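Local coordinates for protein alkyl hydroperoxide reductase AhpD (Deinococcus radiodurans R1, PDB 6K40) that is an all-helical AhpD-like protein that probably takes part in breaking down peroxides through a peroxiredoxin-type activity, at residues A83-G88 with A134-L139; R79-V84 with D114-N119. All blocks are in the same frame, centred on the assembly; numbering follows the deposited sequence.

Interaction 1: residues A83-G88 with A134-L139; sequences AVVVSG and AYAEKL
With chi1 at 167°, Val-85 sets CG1 opposite its own backbone N and presents it to Ala-136, while Val-86, turned almost the same way (chi1 176°), uses its other methyl, CG2, which lies beside the backbone N. Val-85 CG1 stands 4.3 Å from Ala-136 CB, and Val-86 CG2 reaches the same CB at 4.3 Å. The CB of Ala-136 points toward helix 76-90 and is approached by one methyl from each of the two consecutive residues. These are loose, purely apolar touches, and no hydrogen bond crosses between the segments. The small alanine brings the backbones fairly near all the same: Val-86 CA and Ala-136 CA are 6.7 Å apart.

The contact joins helix 76-90 to helix 127-141 inside the all-helical AhpD-like fold. Helix 161-184 closes over it, with Ile-171 against Ala-136 and Asn-175 and Asn-178 against Val-86, and Asn-178 is also hydrogen-bonded to the buried hydroxyl of Ser-87. On another face of helix 76-90, Ser-87 touches Cys-95, which belongs to the Cys-X-X-Cys sequence that carries the redox cysteines in AhpD relatives.

Ser-87 also has a polar role within its own helix. Its OG donates to Ala-83 O at 2.8 Å, with a C=O...OG angle of 145°, and Ser-87 N bonds to the same Ala-83 O at 2.9 Å from the opposite face of the carbonyl plane. Next to Ala-136, the buried carboxylate of Glu-137 is hydrogen-bonded by Trp-120 and forms salt bridges with Arg-121 and with Arg-91 of the second subunit, which probably favours its ionised form.

Interaction 2: residues R79-V84 with D114-N119; sequences RELLAV and DAVAVN
The helical segments 79-84 and 114-118 pass with their axes 9.4 Å apart and their N-to-C directions 45° from each other, and the closest CA pair is Val-84 with Ala-117, 5.5 Å apart. Val-84 and Val-116 carry most of the contact. A chi1 of 163° swings CG1 of Val-84 opposite the backbone N and into the other helix, where it presses on main chain as well as side chain: Val-84 CG1 lies 3.5 Å from Ala-117 CA, closer than two carbons normally pack, and 3.8 Å from Ala-117 CB. The same methyl meets Val-116 CG1 at 3.9 Å. Leu-81, one turn back, crosses Val-116 at about a right angle and lays a single methyl over both its branches, with Leu-81 CD1 3.5 Å from Val-116 CG1 and 3.8 Å from Val-116 CG2. Val-116 CG1 thus touches both Leu-81 and Val-84, and no hydrogen bond crosses the contact. This is apolar packing of helix 76-90 on the C-terminal part of helix 110-118, within the all-helical AhpD-like fold. Around it, Leu-103 of helix 93-107 packs on Val-84, Cys-133 and Glu-129 of helix 127-141 touch Leu-81, and Ala-115 and Val-118 rest on Val-93 of the second subunit.

In the fold
Helix 76-90 serves both contacts: interaction 1 sets it against helix 127-141, interaction 2 against helix 110-118, the helix that comes just before in the chain. Their centres are about 8 Å apart, and the packing runs on between them, with Val-85 CG2 3.6 Å from Val-116 CG1 and Ala-136 CB 3.9 Å from Leu-82 CD2. Both are buried and apolar. Interaction 1 is the looser, and all its touching residues lie inside; interaction 2 covers more surface, packs more closely and includes the partly exposed Ala-117. Polar and intersubunit contacts lie alongside: Arg-91 of the second subunit meets the buried Glu-137 beside interaction 1, and Val-118 and Asn-119 beside interaction 2.

Interaction 1: residues A83-G88 with A134-L139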
loop_
_atom_site.group_PDB
_atom_site.type_symbol
_atom_site.label_atom_id
_atom_site.label_comp_id
_atom_site.label_asym_id
_atom_site.label_seq_id
_atom_site.Cartn_x
_atom_site.Cartn_y
_atom_site.Cartn_z
ATOM N N ALA A 83 3.386 -8.126 9.780
ATOM C CA ALA A 83 4.083 -6.848 9.656
ATOM C C ALA A 83 3.505 -6.007 8.526
ATOM O O ALA A 83 3.277 -4.803 8.685
ATOM C CB ALA A 83 5.569 -7.096 9.417
ATOM N N VAL A 84 3.279 -6.631 7.370
ATOM C CA VAL A 84 2.785 -5.913 6.203
ATOM C C VAL A 84 1.377 -5.392 6.452
ATOM O O VAL A 84 1.065 -4.237 6.134
ATOM C CB VAL A 84 2.856 -6.825 4.964
ATOM C CG1 VAL A 84 1.983 -6.289 3.850
ATOM C CG2 VAL A 84 4.298 -6.972 4.496
ATOM N N VAL A 85 0.510 -6.218 7.049
ATOM C CA VAL A 85 -0.854 -5.767 7.325
ATOM C C VAL A 85 -0.835 -4.567 8.266
ATOM O O VAL A 85 -1.476 -3.536 8.009
ATOM C CB VAL A 85 -1.699 -6.917 7.901
ATOM C CG1 VAL A 85 -2.999 -6.378 8.491
ATOM C CG2 VAL A 85 -1.987 -7.950 6.826
ATOM N N VAL A 86 -0.074 -4.674 9.358
ATOM C CA VAL A 86 -0.049 -3.605 10.354
ATOM C C VAL A 86 0.538 -2.331 9.761
ATOM O O VAL A 86 0.020 -1.228 9.985
ATOM C CB VAL A 86 0.728 -4.061 11.602
ATOM C CG1 VAL A 86 0.846 -2.920 12.605
ATOM C CG2 VAL A 86 0.045 -5.265 12.234
ATOM N N SER A 87 1.625 -2.457 8.996
ATOM C CA SER A 87 2.265 -1.278 8.430
ATOM C C SER A 87 1.381 -0.601 7.393
ATOM O O SER A 87 1.389 0.630 7.287
ATOM C CB SER A 87 3.608 -1.684 7.823
ATOM O OG SER A 87 4.435 -2.258 8.819
ATOM N N GLY A 88 0.606 -1.377 6.631
ATOM C CA GLY A 88 -0.363 -0.770 5.737
ATOM C C GLY A 88 -1.461 -0.043 6.485
ATOM O O GLY A 88 -1.889 1.040 6.076
ATOM N N ALA A 134 -7.239 -10.743 10.212
ATOM C CA ALA A 134 -8.359 -10.104 10.895
ATOM C C ALA A 134 -7.991 -9.743 12.326
ATOM O O ALA A 134 -8.316 -8.648 12.804
ATOM C CB ALA A 134 -9.585 -11.017 10.871
ATOM N N TYR A 135 -7.304 -10.652 13.024
ATOM C CA TYR A 135 -6.867 -10.362 14.385
ATOM C C TYR A 135 -5.884 -9.198 14.412
ATOM O O TYR A 135 -5.983 -8.311 15.270
ATOM C CB TYR A 135 -6.249 -11.611 15.014
ATOM C CG TYR A 135 -6.082 -11.507 16.512
ATOM C CD1 TYR A 135 -7.112 -11.865 17.372
ATOM C CD2 TYR A 135 -4.894 -11.045 17.064
ATOM C CE1 TYR A 135 -6.961 -11.768 18.745
ATOM C CE2 TYR A 135 -4.734 -10.945 18.433
ATOM C CZ TYR A 135 -5.768 -11.307 19.267
ATOM O OH TYR A 135 -5.610 -11.204 20.628
ATOM N N ALA A 136 -4.922 -9.185 13.484
ATOM C CA ALA A 136 -3.961 -8.089 13.427
ATOM C C ALA A 136 -4.659 -6.761 13.177
ATOM O O ALA A 136 -4.338 -5.749 13.814
ATOM C CB ALA A 136 -2.920 -8.362 12.342
ATOM N N GLU A 137 -5.627 -6.747 12.258
ATOM C CA GLU A 137 -6.340 -5.512 11.963
ATOM C C GLU A 137 -7.127 -5.030 13.171
ATOM O O GLU A 137 -7.108 -3.836 13.496
ATOM C CB GLU A 137 -7.263 -5.711 10.762
ATOM C CG GLU A 137 -8.121 -4.497 10.450
ATOM C CD GLU A 137 -8.379 -4.331 8.968
ATOM O OE1 GLU A 137 -7.678 -4.977 8.161
ATOM O OE2 GLU A 137 -9.282 -3.548 8.609
ATOM N N LYS A 138 -7.818 -5.940 13.861
ATOM C CA LYS A 138 -8.580 -5.519 15.029
ATOM C C LYS A 138 -7.662 -4.991 16.126
ATOM O O LYS A 138 -7.951 -3.958 16.742
ATOM C CB LYS A 138 -9.443 -6.664 15.557
ATOM C CG LYS A 138 -10.599 -6.169 16.414
ATOM C CD LYS A 138 -11.198 -7.253 17.294
ATOM C CE LYS A 138 -12.002 -6.627 18.429
ATOM N NZ LYS A 138 -13.077 -7.515 18.945
ATOM N N LEU A 139 -6.543 -5.680 16.377
ATOM C CA LEU A 139 -5.632 -5.252 17.434
ATOM C C LEU A 139 -4.946 -3.936 17.090
ATOM O O LEU A 139 -4.603 -3.164 17.993
ATOM C CB LEU A 139 -4.594 -6.342 17.712
ATOM C CG LEU A 139 -3.675 -6.142 18.924
ATOM C CD1 LEU A 139 -4.477 -5.892 20.192
ATOM C CD2 LEU A 139 -2.755 -7.338 19.107
#

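Interaction 2: residues R79-V84 with D114-N119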
loop_
_atom_site.group_PDB
_atom_site.type_symbol
_atom_site.label_atom_id
_atom_site.label_comp_id
_atom_site.label_asym_id
_atom_site.label_seq_id
_atom_site.Cartn_x
_atom_site.Cartn_y
_atom_site.Cartn_z
ATOM N N ARG A 79 5.150 -13.942 10.141
ATOM C CA ARG A 79 5.528 -12.705 10.815
ATOM C C ARG A 79 5.534 -11.536 9.841
ATOM O O ARG A 79 5.072 -10.440 10.175
ATOM C CB ARG A 79 6.905 -12.852 11.459
ATOM C CG ARG A 79 6.959 -13.735 12.682
ATOM C CD ARG A 79 8.210 -14.575 12.620
ATOM N NE ARG A 79 8.877 -14.673 13.906
ATOM C CZ ARG A 79 10.049 -15.268 14.088
ATOM N NH1 ARG A 79 10.684 -15.818 13.060
ATOM N NH2 ARG A 79 10.588 -15.312 15.297
ATOM N N GLU A 80 6.040 -11.755 8.624
ATOM C CA GLU A 80 6.050 -10.679 7.640
ATOM C C GLU A 80 4.649 -10.368 7.135
ATOM O O GLU A 80 4.359 -9.216 6.803
ATOM C CB GLU A 80 6.974 -11.031 6.471
ATOM C CG GLU A 80 8.437 -11.242 6.864
ATOM C CD GLU A 80 9.049 -10.052 7.596
ATOM O OE1 GLU A 80 8.575 -8.910 7.402
ATOM O OE2 GLU A 80 10.021 -10.262 8.356
ATOM N N LEU A 81 3.762 -11.363 7.095
ATOM C CA LEU A 81 2.367 -11.095 6.759
ATOM C C LEU A 81 1.744 -10.150 7.780
ATOM O O LEU A 81 1.119 -9.138 7.420
ATOM C CB LEU A 81 1.595 -12.413 6.690
ATOM C CG LEU A 81 0.100 -12.388 6.379
ATOM C CD1 LEU A 81 -0.124 -12.030 4.926
ATOM C CD2 LEU A 81 -0.530 -13.737 6.695
ATOM N N LEU A 82 1.930 -10.460 9.065
ATOM C CA LEU A 82 1.452 -9.572 10.121
ATOM C C LEU A 82 2.069 -8.181 9.998
ATOM O O LEU A 82 1.370 -7.162 10.097
ATOM C CB LEU A 82 1.759 -10.184 11.490
ATOM C CG LEU A 82 1.064 -11.513 11.797
ATOM C CD1 LEU A 82 1.551 -12.095 13.117
ATOM C CD2 LEU A 82 -0.446 -11.335 11.808
ATOM N N ALA A 83 3.386 -8.126 9.780
ATOM C CA ALA A 83 4.083 -6.848 9.656
ATOM C C ALA A 83 3.505 -6.007 8.526
ATOM O O ALA A 83 3.277 -4.803 8.685
ATOM C CB ALA A 83 5.569 -7.096 9.417
ATOM N N VAL A 84 3.279 -6.631 7.370
ATOM C CA VAL A 84 2.785 -5.913 6.203
ATOM C C VAL A 84 1.377 -5.392 6.452
ATOM O O VAL A 84 1.065 -4.237 6.134
ATOM C CB VAL A 84 2.856 -6.825 4.964
ATOM C CG1 VAL A 84 1.983 -6.289 3.850
ATOM C CG2 VAL A 84 4.298 -6.972 4.496
ATOM N N ASP A 114 1.535 -7.838 -2.480
ATOM C CA ASP A 114 0.955 -6.566 -2.900
ATOM C C ASP A 114 -0.500 -6.453 -2.465
ATOM O O ASP A 114 -0.937 -5.391 -2.005
ATOM C CB ASP A 114 1.059 -6.406 -4.419
ATOM C CG ASP A 114 2.489 -6.267 -4.899
ATOM O OD1 ASP A 114 3.379 -6.017 -4.060
ATOM O OD2 ASP A 114 2.725 -6.402 -6.121
ATOM N N ALA A 115 -1.263 -7.542 -2.586
ATOM C CA ALA A 115 -2.671 -7.495 -2.206
ATOM C C ALA A 115 -2.830 -7.323 -0.701
ATOM O O ALA A 115 -3.615 -6.487 -0.241
ATOM C CB ALA A 115 -3.387 -8.759 -2.683
ATOM N N VAL A 116 -2.068 -8.093 0.082
ATOM C CA VAL A 116 -2.184 -8.037 1.533
ATOM C C VAL A 116 -1.733 -6.684 2.063
ATOM O O VAL A 116 -2.260 -6.198 3.072
ATOM C CB VAL A 116 -1.379 -9.201 2.152
ATOM C CG1 VAL A 116 -0.907 -8.862 3.551
ATOM C CG2 VAL A 116 -2.209 -10.468 2.167
ATOM N N ALA A 117 -0.788 -6.032 1.377
ATOM C CA ALA A 117 -0.353 -4.705 1.801
ATOM C C ALA A 117 -1.488 -3.692 1.754
ATOM O O ALA A 117 -1.475 -2.712 2.507
ATOM C CB ALA A 117 0.815 -4.235 0.934
ATOM N N VAL A 118 -2.475 -3.910 0.889
ATOM C CA VAL A 118 -3.577 -2.969 0.719
ATOM C C VAL A 118 -4.783 -3.444 1.517
ATOM O O VAL A 118 -5.287 -2.728 2.389
ATOM C CB VAL A 118 -3.930 -2.798 -0.770
ATOM C CG1 VAL A 118 -5.156 -1.920 -0.927
ATOM C CG2 VAL A 118 -2.748 -2.217 -1.527
ATOM N N ASN A 119 -5.253 -4.656 1.229
ATOM C CA ASN A 119 -6.438 -5.190 1.897
ATOM C C ASN A 119 -6.357 -6.707 1.865
ATOM O O ASN A 119 -6.503 -7.313 0.800
ATOM C CB ASN A 119 -7.720 -4.702 1.227
ATOM C CG ASN A 119 -8.916 -4.756 2.155
ATOM O OD1 ASN A 119 -8.966 -5.573 3.079
ATOM N ND2 ASN A 119 -9.890 -3.887 1.914
#